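Local coordinates for transcription termination factor FttA (Methanosarcina mazei, PDB 2XR1), which probably terminates transcription by cutting nascent RNA at the polymerase exit channel and degrading the released transcript, using two zinc ions, at residues S379-N387 with G608-L616. Sequence-based numbering, arbitrary orientation.
Sequences SEATYGNAN and GDEKACVDL
Ala-381 packs its methyl against Leu-616, Ala-381 CB lying 3.6 Å from Leu-616 CD2. The sulfur of Cys-613 borders the same methyl. Leu-616 reaches it because its CG stands anti to the backbone N (chi1 -175°). Small residues suit the neighbouring positions: Ala-612 CB rests 3.4 Å from Ala-381 O, and two glycines, without side chains, let backbones approach, Gly-608 beside Thr-382 (CA to CA 4.2 Å) and Gly-384 against the helix at Ala-612 and Leu-616. Ala-381 to Gly-384 form a type I turn leaving strand 376-380, and Asp-609 N-caps helix 610-624, its carboxylate OD1 accepting the first-turn N-H of Ala-612. Both elements follow neighbouring parallel strands of the metallo-beta-lactamase fold, at the edge of its dinuclear zinc site. There Glu-380 OE1 accepts from both N and OG1 of Thr-382, whose hydroxyl is also hydrogen-bonded to ND1 of His-607, a zinc ligand. Asn-385 marks the border, its amide over Ala-612 and its OD1 meeting Lys-611 CD, the two side chains crossing at about a right angle. On the looser solvent side, a water links Asp-609 N to Thr-382 O, and exposed Ala-386 donates its N-H to Asp-615 OD2 (3.1 Å) from above the carboxylate plane; acidic Asp-615 offers its other oxygen to Arg-586.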
ATOM      1  N   SER B 379       1.300 -14.168  12.282  1.00 26.06           N
ATOM      2  CA  SER B 379       0.783 -15.472  12.685  1.00 26.05           C
ATOM      3  C   SER B 379      -0.640 -15.712  12.244  1.00 25.68           C
ATOM      4  O   SER B 379      -1.437 -14.795  12.221  1.00 26.12           O
ATOM      5  CB  SER B 379       0.824 -15.588  14.206  1.00 26.87           C
ATOM      6  OG  SER B 379       0.239 -16.813  14.614  1.00 28.03           O
ATOM      7  N   GLU B 380      -0.976 -16.960  11.984  1.00 24.83           N
ATOM      8  CA  GLU B 380      -2.373 -17.308  11.787  1.00 25.76           C
ATOM      9  C   GLU B 380      -3.081 -17.231  13.110  1.00 25.82           C
ATOM     10  O   GLU B 380      -2.422 -17.221  14.131  1.00 26.14           O
ATOM     11  CB  GLU B 380      -2.569 -18.729  11.259  1.00 26.14           C
ATOM     12  CG  GLU B 380      -2.130 -19.824  12.228  1.00 27.98           C
ATOM     13  CD  GLU B 380      -3.039 -21.004  12.168  1.00 30.74           C
ATOM     14  OE1 GLU B 380      -4.262 -20.799  12.409  1.00 33.79           O
ATOM     15  OE2 GLU B 380      -2.551 -22.114  11.888  1.00 29.06           O
ATOM     16  N   ALA B 381      -4.422 -17.199  13.064  1.00 25.63           N
ATOM     17  CA  ALA B 381      -5.269 -17.036  14.238  1.00 25.97           C
ATOM     18  C   ALA B 381      -6.581 -17.849  14.173  1.00 25.58           C
ATOM     19  O   ALA B 381      -7.566 -17.420  14.700  1.00 26.06           O
ATOM     20  CB  ALA B 381      -5.560 -15.534  14.470  1.00 25.82           C
ATOM     21  N   THR B 382      -6.577 -19.016  13.537  1.00 24.89           N
ATOM     22  CA  THR B 382      -7.820 -19.758  13.214  1.00 25.77           C
ATOM     23  C   THR B 382      -8.569 -20.134  14.451  1.00 27.87           C
ATOM     24  O   THR B 382      -9.775 -19.941  14.530  1.00 29.38           O
ATOM     25  CB  THR B 382      -7.570 -21.041  12.439  1.00 25.25           C
ATOM     26  OG1 THR B 382      -6.687 -20.768  11.365  1.00 23.21           O
ATOM     27  CG2 THR B 382      -8.867 -21.606  11.877  1.00 26.08           C
ATOM     28  N   TYR B 383      -7.848 -20.645  15.441  1.00 28.11           N
ATOM     29  CA  TYR B 383      -8.440 -20.900  16.738  1.00 29.97           C
ATOM     30  C   TYR B 383      -8.069 -19.792  17.735  1.00 30.59           C
ATOM     31  O   TYR B 383      -7.809 -20.029  18.925  1.00 32.18           O
ATOM     32  CB  TYR B 383      -8.020 -22.281  17.232  1.00 30.22           C
ATOM     33  CG  TYR B 383      -8.699 -23.420  16.479  1.00 29.66           C
ATOM     34  CD1 TYR B 383      -8.341 -23.729  15.193  1.00 28.69           C
ATOM     35  CD2 TYR B 383      -9.684 -24.163  17.060  1.00 29.70           C
ATOM     36  CE1 TYR B 383      -8.945 -24.738  14.501  1.00 28.03           C
ATOM     37  CE2 TYR B 383     -10.293 -25.178  16.376  1.00 31.72           C
ATOM     38  CZ  TYR B 383      -9.922 -25.465  15.095  1.00 29.13           C
ATOM     39  OH  TYR B 383     -10.531 -26.493  14.444  1.00 26.32           O
ATOM     40  N   GLY B 384      -8.106 -18.567  17.271  1.00 30.14           N
ATOM     41  CA  GLY B 384      -7.570 -17.479  18.042  1.00 31.16           C
ATOM     42  C   GLY B 384      -8.496 -16.947  19.115  1.00 33.78           C
ATOM     43  O   GLY B 384      -8.069 -16.189  19.959  1.00 33.57           O
ATOM     44  N   ASN B 385      -9.765 -17.330  19.055  1.00 36.08           N
ATOM     45  CA  ASN B 385     -10.728 -16.911  20.040  1.00 39.18           C
ATOM     46  C   ASN B 385     -10.391 -17.374  21.467  1.00 40.68           C
ATOM     47  O   ASN B 385      -9.917 -18.480  21.672  1.00 40.50           O
ATOM     48  CB  ASN B 385     -12.100 -17.435  19.636  1.00 41.25           C
ATOM     49  CG  ASN B 385     -12.881 -16.442  18.790  1.00 42.99           C
ATOM     50  OD1 ASN B 385     -13.277 -15.371  19.285  1.00 49.59           O
ATOM     51  ND2 ASN B 385     -13.137 -16.790  17.537  1.00 41.11           N
ATOM     52  N   ALA B 386     -10.664 -16.537  22.462  1.00 42.84           N
ATOM     53  CA  ALA B 386     -10.437 -16.904  23.885  1.00 44.51           C
ATOM     54  C   ALA B 386     -10.922 -18.320  24.198  1.00 45.51           C
ATOM     55  O   ALA B 386     -10.374 -19.015  25.027  1.00 46.45           O
ATOM     56  CB  ALA B 386     -11.120 -15.871  24.809  1.00 45.70           C
ATOM     57  N   ASN B 387     -11.961 -18.714  23.495  1.00 46.74           N
ATOM     58  CA  ASN B 387     -12.788 -19.890  23.761  1.00 49.06           C
ATOM     59  C   ASN B 387     -12.240 -21.185  23.127  1.00 47.03           C
ATOM     60  O   ASN B 387     -12.676 -22.270  23.462  1.00 48.56           O
ATOM     61  CB  ASN B 387     -14.123 -19.577  23.058  1.00 51.07           C
ATOM     62  CG  ASN B 387     -15.294 -20.229  23.673  1.00 56.65           C
ATOM     63  OD1 ASN B 387     -16.430 -19.941  23.278  1.00 61.79           O
ATOM     64  ND2 ASN B 387     -15.063 -21.117  24.642  1.00 63.56           N
ATOM     65  N   GLY B 608      -8.191 -15.878  10.397  1.00 29.93           N
ATOM     66  CA  GLY B 608      -9.201 -16.227  11.373  1.00 31.47           C
ATOM     67  C   GLY B 608     -10.409 -15.379  11.080  1.00 33.76           C
ATOM     68  O   GLY B 608     -10.312 -14.427  10.319  1.00 34.13           O
ATOM     69  N   ASP B 609     -11.566 -15.701  11.645  1.00 35.82           N
ATOM     70  CA  ASP B 609     -12.667 -14.777  11.502  1.00 37.93           C
ATOM     71  C   ASP B 609     -12.334 -13.527  12.320  1.00 37.97           C
ATOM     72  O   ASP B 609     -11.427 -13.557  13.143  1.00 37.66           O
ATOM     73  CB  ASP B 609     -13.995 -15.425  11.854  1.00 39.85           C
ATOM     74  CG  ASP B 609     -14.089 -15.897  13.312  1.00 44.21           C
ATOM     75  OD1 ASP B 609     -13.627 -15.183  14.257  1.00 48.66           O
ATOM     76  OD2 ASP B 609     -14.700 -16.990  13.510  1.00 50.23           O
ATOM     77  N   GLU B 610     -13.015 -12.420  12.057  1.00 39.16           N
ATOM     78  CA  GLU B 610     -12.639 -11.135  12.644  1.00 39.81           C
ATOM     79  C   GLU B 610     -12.363 -11.201  14.133  1.00 39.34           C
ATOM     80  O   GLU B 610     -11.280 -10.835  14.567  1.00 39.05           O
ATOM     81  CB  GLU B 610     -13.700 -10.067  12.393  1.00 41.91           C
ATOM     82  CG  GLU B 610     -13.215  -8.680  12.765  1.00 44.17           C
ATOM     83  CD  GLU B 610     -14.198  -7.600  12.408  1.00 50.22           C
ATOM     84  OE1 GLU B 610     -15.413  -7.921  12.198  1.00 54.09           O
ATOM     85  OE2 GLU B 610     -13.738  -6.432  12.361  1.00 52.26           O
ATOM     86  N   LYS B 611     -13.334 -11.659  14.910  1.00 39.99           N
ATOM     87  CA  LYS B 611     -13.166 -11.755  16.360  1.00 40.11           C
ATOM     88  C   LYS B 611     -11.950 -12.622  16.714  1.00 37.71           C
ATOM     89  O   LYS B 611     -11.242 -12.354  17.644  1.00 37.38           O
ATOM     90  CB  LYS B 611     -14.433 -12.318  17.015  1.00 41.86           C
ATOM     91  CG  LYS B 611     -14.528 -12.053  18.506  1.00 45.42           C
ATOM     92  CD  LYS B 611     -15.521 -13.001  19.240  1.00 49.27           C
ATOM     93  CE  LYS B 611     -15.747 -12.552  20.715  1.00 53.65           C
ATOM     94  NZ  LYS B 611     -14.719 -11.540  21.283  1.00 53.34           N
ATOM     95  N   ALA B 612     -11.679 -13.656  15.946  1.00 36.35           N
ATOM     96  CA  ALA B 612     -10.552 -14.523  16.266  1.00 34.65           C
ATOM     97  C   ALA B 612      -9.254 -13.722  16.205  1.00 33.26           C
ATOM     98  O   ALA B 612      -8.448 -13.826  17.110  1.00 32.92           O
ATOM     99  CB  ALA B 612     -10.519 -15.803  15.327  1.00 32.52           C
ATOM    100  N   CYS B 613      -9.052 -12.949  15.139  1.00 32.84           N
ATOM    101  CA  CYS B 613      -7.769 -12.245  14.942  1.00 32.94           C
ATOM    102  C   CYS B 613      -7.580 -11.193  15.992  1.00 33.08           C
ATOM    103  O   CYS B 613      -6.531 -11.060  16.547  1.00 32.77           O
ATOM    104  CB  CYS B 613      -7.689 -11.600  13.557  1.00 33.37           C
ATOM    105  SG  CYS B 613      -7.668 -12.818  12.137  1.00 35.74           S
ATOM    106  N   VAL B 614      -8.632 -10.449  16.266  1.00 34.31           N
ATOM    107  CA  VAL B 614      -8.580  -9.354  17.226  1.00 34.94           C
ATOM    108  C   VAL B 614      -8.421  -9.863  18.672  1.00 35.60           C
ATOM    109  O   VAL B 614      -7.687  -9.272  19.474  1.00 35.47           O
ATOM    110  CB  VAL B 614      -9.858  -8.434  17.040  1.00 36.43           C
ATOM    111  CG1 VAL B 614     -10.001  -7.401  18.146  1.00 33.28           C
ATOM    112  CG2 VAL B 614      -9.824  -7.776  15.616  1.00 34.91           C
ATOM    113  N   ASP B 615      -9.087 -10.962  18.989  1.00 35.48           N
ATOM    114  CA  ASP B 615      -8.976 -11.566  20.321  1.00 36.99           C
ATOM    115  C   ASP B 615      -7.560 -12.076  20.575  1.00 35.25           C
ATOM    116  O   ASP B 615      -6.956 -11.799  21.595  1.00 36.27           O
ATOM    117  CB  ASP B 615      -9.934 -12.757  20.440  1.00 37.72           C
ATOM    118  CG  ASP B 615     -10.246 -13.146  21.892  1.00 45.69           C
ATOM    119  OD1 ASP B 615      -9.350 -13.046  22.807  1.00 51.25           O
ATOM    120  OD2 ASP B 615     -11.428 -13.581  22.101  1.00 54.68           O
ATOM    121  N   LEU B 616      -7.031 -12.830  19.636  1.00 33.20           N
ATOM    122  CA  LEU B 616      -5.697 -13.319  19.782  1.00 32.52           C
ATOM    123  C   LEU B 616      -4.695 -12.162  19.885  1.00 32.56           C
ATOM    124  O   LEU B 616      -3.796 -12.193  20.728  1.00 33.38           O
ATOM    125  CB  LEU B 616      -5.343 -14.265  18.626  1.00 30.59           C
ATOM    126  CG  LEU B 616      -3.980 -14.916  18.760  1.00 29.92           C
ATOM    127  CD1 LEU B 616      -3.937 -15.830  19.975  1.00 31.37           C
ATOM    128  CD2 LEU B 616      -3.599 -15.663  17.501  1.00 27.12           C
TER
HETATM  129  O   HOH W   1     -11.762 -18.141  12.750  1.00 29.24           O